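Local coordinates for xylulokinase (Brucella ovis, PDB 5VM1), which probably phosphorylates D-xylulose to D-xylulose 5-phosphate at the expense of ATP, as a member of the FGGY carbohydrate kinase family, at residues 124-136 against 276-288. Numbering follows the deposited sequence.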
loop_
_atom_site.group_PDB
_atom_site.type_symbol
_atom_site.label_atom_id
_atom_site.label_comp_id
_atom_site.label_asym_id
_atom_site.label_seq_id
_atom_site.Cartn_x
_atom_site.Cartn_y
_atom_site.Cartn_z
ATOM N N PHE A 124 11.753 -10.101 15.947
ATOM C CA PHE A 124 11.123 -9.220 14.979
ATOM C C PHE A 124 9.735 -9.704 14.560
ATOM O O PHE A 124 8.817 -8.884 14.419
ATOM C CB PHE A 124 12.041 -9.033 13.785
ATOM C CG PHE A 124 13.100 -8.014 14.009
ATOM C CD1 PHE A 124 12.835 -6.666 13.807
ATOM C CD2 PHE A 124 14.367 -8.396 14.437
ATOM C CE1 PHE A 124 13.824 -5.712 13.996
ATOM C CE2 PHE A 124 15.359 -7.459 14.646
ATOM C CZ PHE A 124 15.088 -6.105 14.416
ATOM N N ARG A 125 9.538 -11.005 14.308
ATOM C CA ARG A 125 8.150 -11.363 14.005
ATOM C C ARG A 125 7.278 -11.360 15.241
ATOM O O ARG A 125 6.069 -11.115 15.132
ATOM C CB ARG A 125 7.997 -12.702 13.310
ATOM C CG ARG A 125 8.443 -13.886 14.070
ATOM C CD ARG A 125 9.467 -14.510 13.197
ATOM N NE ARG A 125 9.744 -13.578 12.110
ATOM C CZ ARG A 125 9.425 -13.806 10.858
ATOM N NH1 ARG A 125 8.832 -14.941 10.548
ATOM N NH2 ARG A 125 9.707 -12.898 9.947
ATOM N N ALA A 126 7.854 -11.666 16.406
ATOM C CA ALA A 126 7.070 -11.654 17.629
ATOM C C ALA A 126 6.605 -10.239 17.960
ATOM O O ALA A 126 5.442 -10.030 18.326
ATOM C CB ALA A 126 7.882 -12.260 18.756
ATOM N N ILE A 127 7.473 -9.248 17.793
ATOM C CA ILE A 127 7.120 -7.880 18.160
ATOM C C ILE A 127 6.430 -7.139 17.009
ATOM O O ILE A 127 5.468 -6.398 17.228
ATOM C CB ILE A 127 8.373 -7.135 18.669
ATOM C CG1 ILE A 127 8.910 -7.850 19.922
ATOM C CG2 ILE A 127 8.050 -5.696 19.001
ATOM C CD1 ILE A 127 10.137 -7.199 20.582
ATOM N N THR A 128 6.871 -7.308 15.763
ATOM C CA THR A 128 6.208 -6.616 14.664
ATOM C C THR A 128 5.072 -7.412 14.040
ATOM O O THR A 128 4.199 -6.812 13.405
ATOM C CB THR A 128 7.188 -6.284 13.522
ATOM O OG1 THR A 128 7.455 -7.471 12.767
ATOM C CG2 THR A 128 8.495 -5.680 14.001
ATOM N N GLY A 129 5.068 -8.742 14.176
ATOM C CA GLY A 129 4.120 -9.589 13.468
ATOM C C GLY A 129 4.349 -9.725 11.974
ATOM O O GLY A 129 3.475 -10.245 11.275
ATOM N N ASN A 130 5.497 -9.284 11.455
ATOM C CA ASN A 130 5.747 -9.277 10.021
ATOM C C ASN A 130 7.140 -9.814 9.702
ATOM O O ASN A 130 8.066 -9.767 10.519
ATOM C CB ASN A 130 5.603 -7.861 9.415
ATOM C CG ASN A 130 4.207 -7.274 9.613
ATOM O OD1 ASN A 130 3.273 -7.640 8.916
ATOM N ND2 ASN A 130 4.077 -6.314 10.546
ATOM N N ILE A 131 7.275 -10.319 8.478
ATOM C CA ILE A 131 8.584 -10.617 7.924
ATOM C C ILE A 131 9.366 -9.318 7.751
ATOM O O ILE A 131 8.793 -8.261 7.452
ATOM C CB ILE A 131 8.405 -11.348 6.580
ATOM C CG1 ILE A 131 7.794 -12.736 6.799
ATOM C CG2 ILE A 131 9.729 -11.418 5.804
ATOM C CD1 ILE A 131 7.362 -13.436 5.518
ATOM N N VAL A 132 10.680 -9.383 7.960
ATOM C CA VAL A 132 11.558 -8.235 7.744
ATOM C C VAL A 132 12.060 -8.322 6.304
ATOM O O VAL A 132 12.991 -9.069 5.991
ATOM C CB VAL A 132 12.715 -8.190 8.745
ATOM C CG1 VAL A 132 13.425 -6.841 8.694
ATOM C CG2 VAL A 132 12.231 -8.500 10.143
ATOM N N PHE A 133 11.417 -7.585 5.417
ATOM C CA PHE A 133 11.900 -7.475 4.051
ATOM C C PHE A 133 12.896 -6.327 3.906
ATOM O O PHE A 133 12.924 -5.397 4.726
ATOM C CB PHE A 133 10.729 -7.292 3.097
ATOM C CG PHE A 133 9.920 -8.521 2.918
ATOM C CD1 PHE A 133 10.390 -9.548 2.119
ATOM C CD2 PHE A 133 8.691 -8.667 3.553
ATOM C CE1 PHE A 133 9.646 -10.694 1.953
ATOM C CE2 PHE A 133 7.940 -9.811 3.378
ATOM C CZ PHE A 133 8.414 -10.825 2.585
ATOM N N PRO A 134 13.766 -6.391 2.889
ATOM C CA PRO A 134 14.800 -5.349 2.732
ATOM C C PRO A 134 14.257 -3.972 2.469
ATOM O O PRO A 134 15.005 -2.999 2.632
ATOM C CB PRO A 134 15.614 -5.836 1.530
ATOM C CG PRO A 134 14.736 -6.752 0.817
ATOM C CD PRO A 134 13.806 -7.384 1.806
ATOM N N GLY A 135 12.995 -3.857 2.047
ATOM C CA GLY A 135 12.347 -2.578 1.800
ATOM C C GLY A 135 11.757 -1.902 3.016
ATOM O O GLY A 135 11.348 -0.738 2.941
ATOM N N PHE A 136 11.732 -2.608 4.133
ATOM C CA PHE A 136 11.322 -2.055 5.400
ATOM C C PHE A 136 12.455 -1.174 5.962
ATOM O O PHE A 136 13.598 -1.213 5.489
ATOM C CB PHE A 136 10.940 -3.203 6.334
ATOM C CG PHE A 136 9.647 -3.877 5.982
ATOM C CD1 PHE A 136 9.044 -3.679 4.763
ATOM C CD2 PHE A 136 9.021 -4.698 6.894
ATOM C CE1 PHE A 136 7.843 -4.301 4.455
ATOM C CE2 PHE A 136 7.818 -5.329 6.593
ATOM C CZ PHE A 136 7.228 -5.128 5.380
ATOM N N TYR A 276 -5.166 -6.956 16.523
ATOM C CA TYR A 276 -3.886 -7.282 15.910
ATOM C C TYR A 276 -3.832 -8.782 15.646
ATOM O O TYR A 276 -3.871 -9.588 16.581
ATOM C CB TYR A 276 -2.750 -6.819 16.809
ATOM C CG TYR A 276 -1.384 -7.363 16.465
ATOM C CD1 TYR A 276 -0.750 -7.066 15.254
ATOM C CD2 TYR A 276 -0.713 -8.162 17.382
ATOM C CE1 TYR A 276 0.528 -7.563 14.987
ATOM C CE2 TYR A 276 0.512 -8.660 17.125
ATOM C CZ TYR A 276 1.138 -8.370 15.948
ATOM O OH TYR A 276 2.379 -8.921 15.783
ATOM N N GLN A 277 -3.726 -9.156 14.375
ATOM C CA GLN A 277 -3.901 -10.539 13.935
ATOM C C GLN A 277 -2.744 -10.945 13.025
ATOM O O GLN A 277 -2.915 -11.134 11.815
ATOM C CB GLN A 277 -5.248 -10.680 13.229
ATOM C CG GLN A 277 -6.378 -10.102 14.029
ATOM C CD GLN A 277 -7.700 -10.205 13.328
ATOM O OE1 GLN A 277 -8.612 -9.412 13.578
ATOM N NE2 GLN A 277 -7.824 -11.183 12.447
ATOM N N PRO A 278 -1.560 -11.143 13.586
ATOM C CA PRO A 278 -0.410 -11.472 12.750
ATOM C C PRO A 278 -0.434 -12.910 12.260
ATOM O O PRO A 278 -0.969 -13.819 12.899
ATOM C CB PRO A 278 0.774 -11.246 13.693
ATOM C CG PRO A 278 0.221 -11.588 15.039
ATOM C CD PRO A 278 -1.196 -11.064 15.014
ATOM N N LYS A 279 0.209 -13.112 11.134
ATOM C CA LYS A 279 0.406 -14.449 10.615
ATOM C C LYS A 279 1.627 -14.421 9.707
ATOM O O LYS A 279 1.519 -14.719 8.514
ATOM C CB LYS A 279 -0.830 -14.928 9.848
ATOM C CG LYS A 279 -0.976 -16.451 9.743
ATOM C CD LYS A 279 -1.108 -17.034 11.106
ATOM C CE LYS A 279 -1.863 -18.337 11.127
ATOM N NZ LYS A 279 -2.297 -18.583 12.540
ATOM N N PRO A 280 2.807 -14.077 10.219
ATOM C CA PRO A 280 3.989 -14.034 9.337
ATOM C C PRO A 280 4.382 -15.400 8.816
ATOM O O PRO A 280 5.141 -15.476 7.849
ATOM C CB PRO A 280 5.088 -13.434 10.230
ATOM C CG PRO A 280 4.653 -13.755 11.621
ATOM C CD PRO A 280 3.139 -13.732 11.609
ATOM N N GLU A 281 3.919 -16.477 9.456
ATOM C CA GLU A 281 4.227 -17.824 8.995
ATOM C C GLU A 281 3.644 -18.082 7.614
ATOM O O GLU A 281 4.190 -18.882 6.853
ATOM C CB GLU A 281 3.704 -18.853 10.000
ATOM C CG GLU A 281 3.909 -18.417 11.429
ATOM C CD GLU A 281 2.684 -17.723 11.996
ATOM O OE1 GLU A 281 1.576 -18.265 11.805
ATOM O OE2 GLU A 281 2.821 -16.632 12.597
ATOM N N SER A 282 2.512 -17.453 7.292
ATOM C CA SER A 282 1.921 -17.498 5.963
ATOM C C SER A 282 2.227 -16.242 5.149
ATOM O O SER A 282 1.544 -15.977 4.152
ATOM C CB SER A 282 0.413 -17.681 6.064
ATOM O OG SER A 282 0.068 -18.419 7.211
ATOM N N ALA A 283 3.205 -15.444 5.586
ATOM C CA ALA A 283 3.689 -14.281 4.852
ATOM C C ALA A 283 2.572 -13.276 4.559
ATOM O O ALA A 283 2.542 -12.662 3.494
ATOM C CB ALA A 283 4.406 -14.685 3.568
ATOM N N VAL A 284 1.636 -13.099 5.500
ATOM C CA VAL A 284 0.713 -11.970 5.409
ATOM C C VAL A 284 1.280 -10.839 6.262
ATOM O O VAL A 284 2.011 -11.069 7.230
ATOM C CB VAL A 284 -0.741 -12.296 5.839
ATOM C CG1 VAL A 284 -1.102 -13.756 5.612
ATOM C CG2 VAL A 284 -0.991 -11.865 7.256
ATOM N N HIS A 285 1.043 -9.602 5.841
ATOM C CA HIS A 285 1.403 -8.435 6.645
ATOM C C HIS A 285 0.260 -8.072 7.586
ATOM O O HIS A 285 -0.917 -8.168 7.218
ATOM C CB HIS A 285 1.766 -7.241 5.754
ATOM C CG HIS A 285 3.050 -7.444 5.022
ATOM N ND1 HIS A 285 4.251 -7.634 5.676
ATOM C CD2 HIS A 285 3.316 -7.586 3.704
ATOM C CE1 HIS A 285 5.211 -7.832 4.789
ATOM N NE2 HIS A 285 4.667 -7.819 3.585
ATOM N N ALA A 286 0.615 -7.675 8.813
ATOM C CA ALA A 286 -0.350 -7.176 9.797
ATOM C C ALA A 286 0.187 -5.865 10.347
ATOM O O ALA A 286 1.235 -5.839 11.006
ATOM C CB ALA A 286 -0.601 -8.167 10.935
ATOM N N PHE A 287 -0.538 -4.787 10.080
ATOM C CA PHE A 287 -0.129 -3.449 10.451
ATOM C C PHE A 287 -1.274 -2.773 11.179
ATOM O O PHE A 287 -2.447 -3.138 11.006
ATOM C CB PHE A 287 0.223 -2.590 9.226
ATOM C CG PHE A 287 1.391 -3.073 8.425
ATOM C CD1 PHE A 287 2.566 -3.462 9.035
ATOM C CD2 PHE A 287 1.328 -3.085 7.036
ATOM C CE1 PHE A 287 3.665 -3.876 8.270
ATOM C CE2 PHE A 287 2.418 -3.498 6.267
ATOM C CZ PHE A 287 3.588 -3.895 6.891
ATOM N N CYS A 288 -0.926 -1.729 11.935
ATOM C CA CYS A 288 -1.947 -0.837 12.473
ATOM C C CYS A 288 -2.671 -0.130 11.335
ATOM O O CYS A 288 -2.095 0.155 10.280
ATOM C CB CYS A 288 -1.323 0.220 13.391
ATOM S SG CYS A 288 -0.316 -0.423 14.754
HETATM O O HOH W 1 1.159 -10.913 10.097
HETATM O O HOH W 2 4.519 -10.587 7.033
#
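Asn130 lays its side-chain amide along the edge strand 285-288 and grips Ala286 through both its oxygen and its nitrogen. Its OD1 takes the backbone N-H of Ala286 at 2.7 Å, in the carbonyl plane and on a lone pair, while ND2 gives to Ala286 O at 2.9 Å, meeting that carbonyl from above its plane. CB does not head for the strand; with CG beside the backbone N (chi1 -60°) the end of the side chain turns in to Ala286, and asparagine suits the place because one short side chain both donates and accepts. His285 ND1 adds a weak bond to OD1, and the imidazole's CE1 sits 3.4 Å from Phe136 CZ and near the rim of Phe133, an aromatic cluster without face-to-face stacking. In this FGGY kinase the contact joins the N-terminal and C-terminal actin-like domains across the interdomain cleft; Phe136 also stacks on His88, a predicted substrate-binding residue. Gly129, leaving helix 122-128 with positive phi, has no side chain to collide with Tyr276 OH or with Pro278, whose CB lies 3.7 Å from Gly129 CA. Buried Pro280 packs its CD 3.5 Å from Gly129 O. Two waters bridge the backbones, one linking Gly129 O, Lys279 N and Val284 O, the other Ile131 N and Val284 O. Toward solvent the fit slackens at partly exposed Arg125, whose guanidinium lays one face over Pro280 CB while NH2 pairs with Asp119.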